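Local coordinates for protein aspartokinase (Synechocystis, PDB 3L76) that probably catalyses the ATP-dependent phosphorylation of the beta-carboxyl group of aspartate, the first step on the routes to lysine and threonine, at residues E172-V177 against R231-D236; P178-T183 against P238-V243. One frame throughout, in Å; residues are numbered along the deposited sequence.

Interaction 1 (E172-V177 against R231-D236)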
loop_
_atom_site.group_PDB
_atom_site.type_symbol
_atom_site.label_atom_id
_atom_site.label_comp_id
_atom_site.label_asym_id
_atom_site.label_seq_id
_atom_site.Cartn_x
_atom_site.Cartn_y
_atom_site.Cartn_z
ATOM N N GLU A 172 -11.857 -20.476 11.554
ATOM C CA GLU A 172 -12.331 -19.678 12.681
ATOM C C GLU A 172 -12.308 -18.194 12.363
ATOM O O GLU A 172 -11.285 -17.681 11.916
ATOM C CB GLU A 172 -11.459 -19.942 13.900
ATOM C CG GLU A 172 -11.208 -21.414 14.175
ATOM C CD GLU A 172 -10.387 -21.644 15.434
ATOM O OE1 GLU A 172 -10.919 -21.469 16.545
ATOM O OE2 GLU A 172 -9.208 -22.015 15.316
ATOM N N ILE A 173 -13.433 -17.512 12.585
ATOM C CA ILE A 173 -13.521 -16.067 12.370
ATOM C C ILE A 173 -13.509 -15.351 13.707
ATOM O O ILE A 173 -14.454 -15.471 14.486
ATOM C CB ILE A 173 -14.813 -15.660 11.644
ATOM C CG1 ILE A 173 -15.024 -16.505 10.386
ATOM C CG2 ILE A 173 -14.782 -14.171 11.313
ATOM C CD1 ILE A 173 -14.103 -16.161 9.251
ATOM N N TYR A 174 -12.447 -14.595 13.968
ATOM C CA TYR A 174 -12.308 -13.892 15.239
ATOM C C TYR A 174 -12.766 -12.449 15.142
ATOM O O TYR A 174 -12.524 -11.769 14.143
ATOM C CB TYR A 174 -10.869 -13.975 15.759
ATOM C CG TYR A 174 -10.488 -15.365 16.197
ATOM C CD1 TYR A 174 -9.970 -16.280 15.291
ATOM C CD2 TYR A 174 -10.672 -15.776 17.509
ATOM C CE1 TYR A 174 -9.620 -17.559 15.683
ATOM C CE2 TYR A 174 -10.329 -17.060 17.913
ATOM C CZ TYR A 174 -9.799 -17.943 16.993
ATOM O OH TYR A 174 -9.460 -19.216 17.370
ATOM N N THR A 175 -13.429 -11.990 16.197
ATOM C CA THR A 175 -14.074 -10.689 16.187
ATOM C C THR A 175 -14.343 -10.213 17.608
ATOM O O THR A 175 -14.075 -10.936 18.567
ATOM C CB THR A 175 -15.393 -10.751 15.405
ATOM O OG1 THR A 175 -16.073 -9.499 15.525
ATOM C CG2 THR A 175 -16.278 -11.875 15.939
ATOM N N ASP A 176 -14.850 -8.989 17.742
ATOM C CA ASP A 176 -15.198 -8.436 19.051
ATOM C C ASP A 176 -16.632 -8.771 19.439
ATOM O O ASP A 176 -17.423 -7.890 19.733
ATOM C CB ASP A 176 -14.959 -6.921 19.103
ATOM C CG ASP A 176 -15.594 -6.171 17.935
ATOM O OD1 ASP A 176 -15.983 -6.801 16.931
ATOM O OD2 ASP A 176 -15.692 -4.931 18.021
ATOM N N VAL A 177 -16.942 -10.061 19.435
ATOM C CA VAL A 177 -18.277 -10.564 19.716
ATOM C C VAL A 177 -18.151 -12.056 19.991
ATOM O O VAL A 177 -17.430 -12.757 19.282
ATOM C CB VAL A 177 -19.225 -10.333 18.518
ATOM C CG1 VAL A 177 -20.143 -11.521 18.317
ATOM C CG2 VAL A 177 -20.012 -9.050 18.698
ATOM N N ARG A 231 -15.934 -16.617 16.939
ATOM C CA ARG A 231 -15.437 -16.517 18.309
ATOM C C ARG A 231 -15.015 -15.089 18.606
ATOM O O ARG A 231 -15.074 -14.222 17.733
ATOM C CB ARG A 231 -14.253 -17.464 18.528
ATOM C CG ARG A 231 -14.626 -18.936 18.568
ATOM C CD ARG A 231 -13.477 -19.818 18.101
ATOM N NE ARG A 231 -12.672 -20.357 19.192
ATOM C CZ ARG A 231 -12.565 -21.651 19.472
ATOM N NH1 ARG A 231 -13.217 -22.549 18.740
ATOM N NH2 ARG A 231 -11.802 -22.049 20.484
ATOM N N SER A 232 -14.596 -14.847 19.844
ATOM C CA SER A 232 -14.103 -13.536 20.242
ATOM C C SER A 232 -12.630 -13.602 20.579
ATOM O O SER A 232 -12.155 -14.613 21.092
ATOM C CB SER A 232 -14.853 -13.018 21.456
ATOM O OG SER A 232 -14.212 -11.855 21.943
ATOM N N SER A 233 -11.919 -12.509 20.303
ATOM C CA SER A 233 -10.479 -12.419 20.542
ATOM C C SER A 233 -10.142 -12.152 22.007
ATOM O O SER A 233 -9.111 -12.595 22.501
ATOM C CB SER A 233 -9.869 -11.316 19.676
ATOM O OG SER A 233 -10.338 -11.396 18.343
ATOM N N TRP A 234 -11.017 -11.424 22.696
ATOM C CA TRP A 234 -10.791 -11.054 24.089
ATOM C C TRP A 234 -11.289 -12.136 25.041
ATOM O O TRP A 234 -11.611 -11.865 26.196
ATOM C CB TRP A 234 -11.488 -9.730 24.397
ATOM C CG TRP A 234 -10.971 -8.579 23.587
ATOM C CD1 TRP A 234 -10.125 -7.592 24.008
ATOM C CD2 TRP A 234 -11.258 -8.300 22.212
ATOM N NE1 TRP A 234 -9.871 -6.715 22.982
ATOM C CE2 TRP A 234 -10.556 -7.128 21.867
ATOM C CE3 TRP A 234 -12.040 -8.928 21.239
ATOM C CZ2 TRP A 234 -10.614 -6.571 20.592
ATOM C CZ3 TRP A 234 -12.093 -8.376 19.974
ATOM C CH2 TRP A 234 -11.387 -7.209 19.662
ATOM N N SER A 235 -11.338 -13.366 24.547
ATOM C CA SER A 235 -11.932 -14.471 25.282
ATOM C C SER A 235 -11.348 -15.790 24.798
ATOM O O SER A 235 -10.735 -15.855 23.735
ATOM C CB SER A 235 -13.455 -14.463 25.087
ATOM O OG SER A 235 -14.048 -15.706 25.426
ATOM N N ASP A 236 -11.528 -16.842 25.584
ATOM C CA ASP A 236 -11.196 -18.178 25.116
ATOM C C ASP A 236 -12.442 -19.075 25.102
ATOM O O ASP A 236 -12.349 -20.304 25.101
ATOM C CB ASP A 236 -10.048 -18.779 25.933
ATOM C CG ASP A 236 -8.696 -18.163 25.578
ATOM O OD1 ASP A 236 -8.236 -17.253 26.302
ATOM O OD2 ASP A 236 -8.093 -18.582 24.568
#

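Interaction 2 (P178-T183 against P238-V243)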
loop_
_atom_site.group_PDB
_atom_site.type_symbol
_atom_site.label_atom_id
_atom_site.label_comp_id
_atom_site.label_asym_id
_atom_site.label_seq_id
_atom_site.Cartn_x
_atom_site.Cartn_y
_atom_site.Cartn_z
ATOM N N PRO A 178 -18.856 -12.547 21.017
ATOM C CA PRO A 178 -18.771 -13.931 21.497
ATOM C C PRO A 178 -19.316 -14.942 20.489
ATOM O O PRO A 178 -18.985 -16.125 20.570
ATOM C CB PRO A 178 -19.672 -13.928 22.737
ATOM C CG PRO A 178 -19.926 -12.489 23.045
ATOM C CD PRO A 178 -19.886 -11.790 21.734
ATOM N N GLY A 179 -20.150 -14.475 19.563
ATOM C CA GLY A 179 -20.737 -15.331 18.551
ATOM C C GLY A 179 -22.058 -14.778 18.057
ATOM O O GLY A 179 -22.256 -13.563 18.022
ATOM N N ILE A 180 -22.964 -15.673 17.675
ATOM C CA ILE A 180 -24.276 -15.281 17.178
ATOM C C ILE A 180 -25.333 -15.417 18.266
ATOM O O ILE A 180 -25.444 -16.463 18.905
ATOM C CB ILE A 180 -24.694 -16.145 15.994
ATOM C CG1 ILE A 180 -23.542 -16.277 15.003
ATOM C CG2 ILE A 180 -25.928 -15.563 15.319
ATOM C CD1 ILE A 180 -23.099 -14.964 14.401
ATOM N N LEU A 181 -26.110 -14.359 18.475
ATOM C CA LEU A 181 -27.197 -14.405 19.451
ATOM C C LEU A 181 -28.525 -14.832 18.816
ATOM O O LEU A 181 -28.674 -14.797 17.599
ATOM C CB LEU A 181 -27.342 -13.055 20.149
ATOM C CG LEU A 181 -26.064 -12.601 20.865
ATOM C CD1 LEU A 181 -26.136 -11.147 21.325
ATOM C CD2 LEU A 181 -25.774 -13.517 22.028
ATOM N N THR A 182 -29.474 -15.251 19.653
ATOM C CA THR A 182 -30.798 -15.680 19.197
ATOM C C THR A 182 -31.616 -14.523 18.649
ATOM O O THR A 182 -32.537 -14.720 17.848
ATOM C CB THR A 182 -31.604 -16.343 20.318
ATOM O OG1 THR A 182 -31.516 -15.544 21.504
ATOM C CG2 THR A 182 -31.081 -17.737 20.596
ATOM N N THR A 183 -31.289 -13.317 19.094
ATOM C CA THR A 183 -31.917 -12.127 18.544
ATOM C C THR A 183 -31.163 -10.872 18.962
ATOM O O THR A 183 -30.084 -10.955 19.551
ATOM C CB THR A 183 -33.400 -12.020 18.941
ATOM O OG1 THR A 183 -34.047 -11.077 18.088
ATOM C CG2 THR A 183 -33.542 -11.576 20.383
ATOM N N PRO A 238 -15.839 -20.922 23.583
ATOM C CA PRO A 238 -16.057 -21.743 22.384
ATOM C C PRO A 238 -16.613 -20.973 21.177
ATOM O O PRO A 238 -16.287 -21.305 20.036
ATOM C CB PRO A 238 -17.083 -22.776 22.851
ATOM C CG PRO A 238 -16.911 -22.851 24.310
ATOM C CD PRO A 238 -16.504 -21.488 24.768
ATOM N N GLY A 239 -17.445 -19.968 21.426
ATOM C CA GLY A 239 -18.005 -19.182 20.353
ATOM C C GLY A 239 -19.159 -19.910 19.692
ATOM O O GLY A 239 -19.705 -20.862 20.242
ATOM N N THR A 240 -19.531 -19.462 18.501
ATOM C CA THR A 240 -20.647 -20.057 17.779
ATOM C C THR A 240 -20.191 -20.837 16.543
ATOM O O THR A 240 -19.563 -20.295 15.634
ATOM C CB THR A 240 -21.678 -18.990 17.353
ATOM O OG1 THR A 240 -22.161 -18.291 18.510
ATOM C CG2 THR A 240 -22.841 -19.640 16.630
ATOM N N LYS A 241 -20.520 -22.121 16.527
ATOM C CA LYS A 241 -20.150 -23.015 15.445
ATOM C C LYS A 241 -21.160 -22.937 14.297
ATOM O O LYS A 241 -22.352 -23.150 14.485
ATOM C CB LYS A 241 -20.060 -24.443 15.985
ATOM C CG LYS A 241 -19.565 -25.473 14.997
ATOM C CD LYS A 241 -19.439 -26.835 15.666
ATOM C CE LYS A 241 -18.755 -26.708 17.013
ATOM N NZ LYS A 241 -18.234 -28.017 17.485
ATOM N N VAL A 242 -20.675 -22.612 13.107
ATOM C CA VAL A 242 -21.532 -22.565 11.938
ATOM C C VAL A 242 -21.391 -23.861 11.137
ATOM O O VAL A 242 -20.371 -24.128 10.513
ATOM C CB VAL A 242 -21.248 -21.331 11.062
ATOM C CG1 VAL A 242 -22.106 -21.364 9.808
ATOM C CG2 VAL A 242 -21.513 -20.064 11.846
ATOM N N VAL A 243 -22.451 -24.654 11.154
ATOM C CA VAL A 243 -22.398 -26.059 10.783
ATOM C C VAL A 243 -22.888 -26.315 9.354
ATOM O O VAL A 243 -23.869 -25.725 8.904
ATOM C CB VAL A 243 -23.227 -26.880 11.797
ATOM C CG1 VAL A 243 -23.355 -28.329 11.376
ATOM C CG2 VAL A 243 -22.623 -26.756 13.172
HETATM O O HOH W 1 -18.086 -17.951 23.155
#

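Interaction 1 (E172-V177 against R231-D236)
E172 meets R231 over a face of the guanidinium rather than at its N-H groups: OE1 of E172 stands 3.1 Å above the guanidinium plane, the carboxylate turned 80° against it. With E172 OE1 3.4 Å from R231 NH1, this salt bridge illustrates pairing by charge alone, though R231 has a second conformer. Y174 lies alongside the arginine; each has CG anti to its carbonyl carbon (chi1 -69° in Y174), and Y174 CE2 is 4.0 Å from R231 CB. The ring also stacks with F8, and its hydroxyl gives a weak hydrogen bond to the same OE1 of E172. An alanine in place of Y174 would remove the ring against R231 CB and probably leave OE1 without that donor and F8 without its stacking partner. The backbones themselves pair in parallel: R231 N reaches I173 O at 3.1 Å, nearly straight (172°), the return bond from T175 N to R231 O is weak, and S233 N closes the ladder on T175 O. Past the strand ends, W234 CZ3 meets D176 CB at 3.3 Å. With strand 3-8 on the other flank of 170-175, this is parallel pairing within the central sheet of the amino acid kinase fold.

Interaction 2 (P178-T183 against P238-V243)
T240 meets G179 and I180 with both branches of its short side chain, one polar and one apolar, a worked example of how a threonine can serve a backbone through its hydroxyl while its methyl packs. Its OG1 stands anti to the carbonyl carbon, beside the backbone N (chi1 -58°), a setting that carries the hydroxyl to the loop backbone. I180 N donates to T240 OG1 over 2.9 Å, with an N-H...O angle of 158°. The same hydroxyl is hydrogen-bonded to M194 O, which as a carbonyl can only accept, so the threonine hydroxyl accepts one hydrogen bond, from I180 N, and donates the other, to M194 O. Its methyl branch, CG2, is anti to the backbone N and lies against I180, CG1 of the isoleucine being 3.8 Å from CG2 of T240. For I180 the first torsion (chi1 -46°) likewise puts CG1 anti to the carbonyl carbon, and the two side chains cross at about a right angle. M202 lies against I180 from helix 199-204, and I197 against T240 from strand 196-198.

G179 passes the hydroxyl with its CA 3.3 Å from T240 OG1. Its backbone angles by themselves call for glycine, and a CB there would point toward T240 and collide with its OG1. One residue earlier in each segment, P178 O meets G239 CA at 3.2 Å in a CA-H...O contact. A water spans the same pair, giving a hydrogen bond to P178 O at 3.3 Å and accepting a weak one from G239 N at 2.7 Å. The chemistry implies that the loop 178-183 is joined to the start of strand 240-243 through T240, whose hydroxyl serves two backbone groups, I180 N and M194 O, at a buried contact, while its methyl packs against the isoleucine.

The two contacts follow each other along both partners: 172-177 runs straight into 178-183, and after some fifty residues 231-236 is followed, one residue on, by 238-243, so their segments alternate in sequence. Their centres are about 11 Å apart, and they touch where R231 CG packs 3.2 Å from P238 O. Both reach one mixed sheet, in which strand 228-232 is parallel to 170-175 and antiparallel to 240-243. Interaction 1 thus continues the sheet, whereas interaction 2 fastens the loop that leaves it. That loop goes on to T182 and T183, hydrogen-bonded to H585 and V438, linking the kinase sheet with the ACT-containing part of the chain.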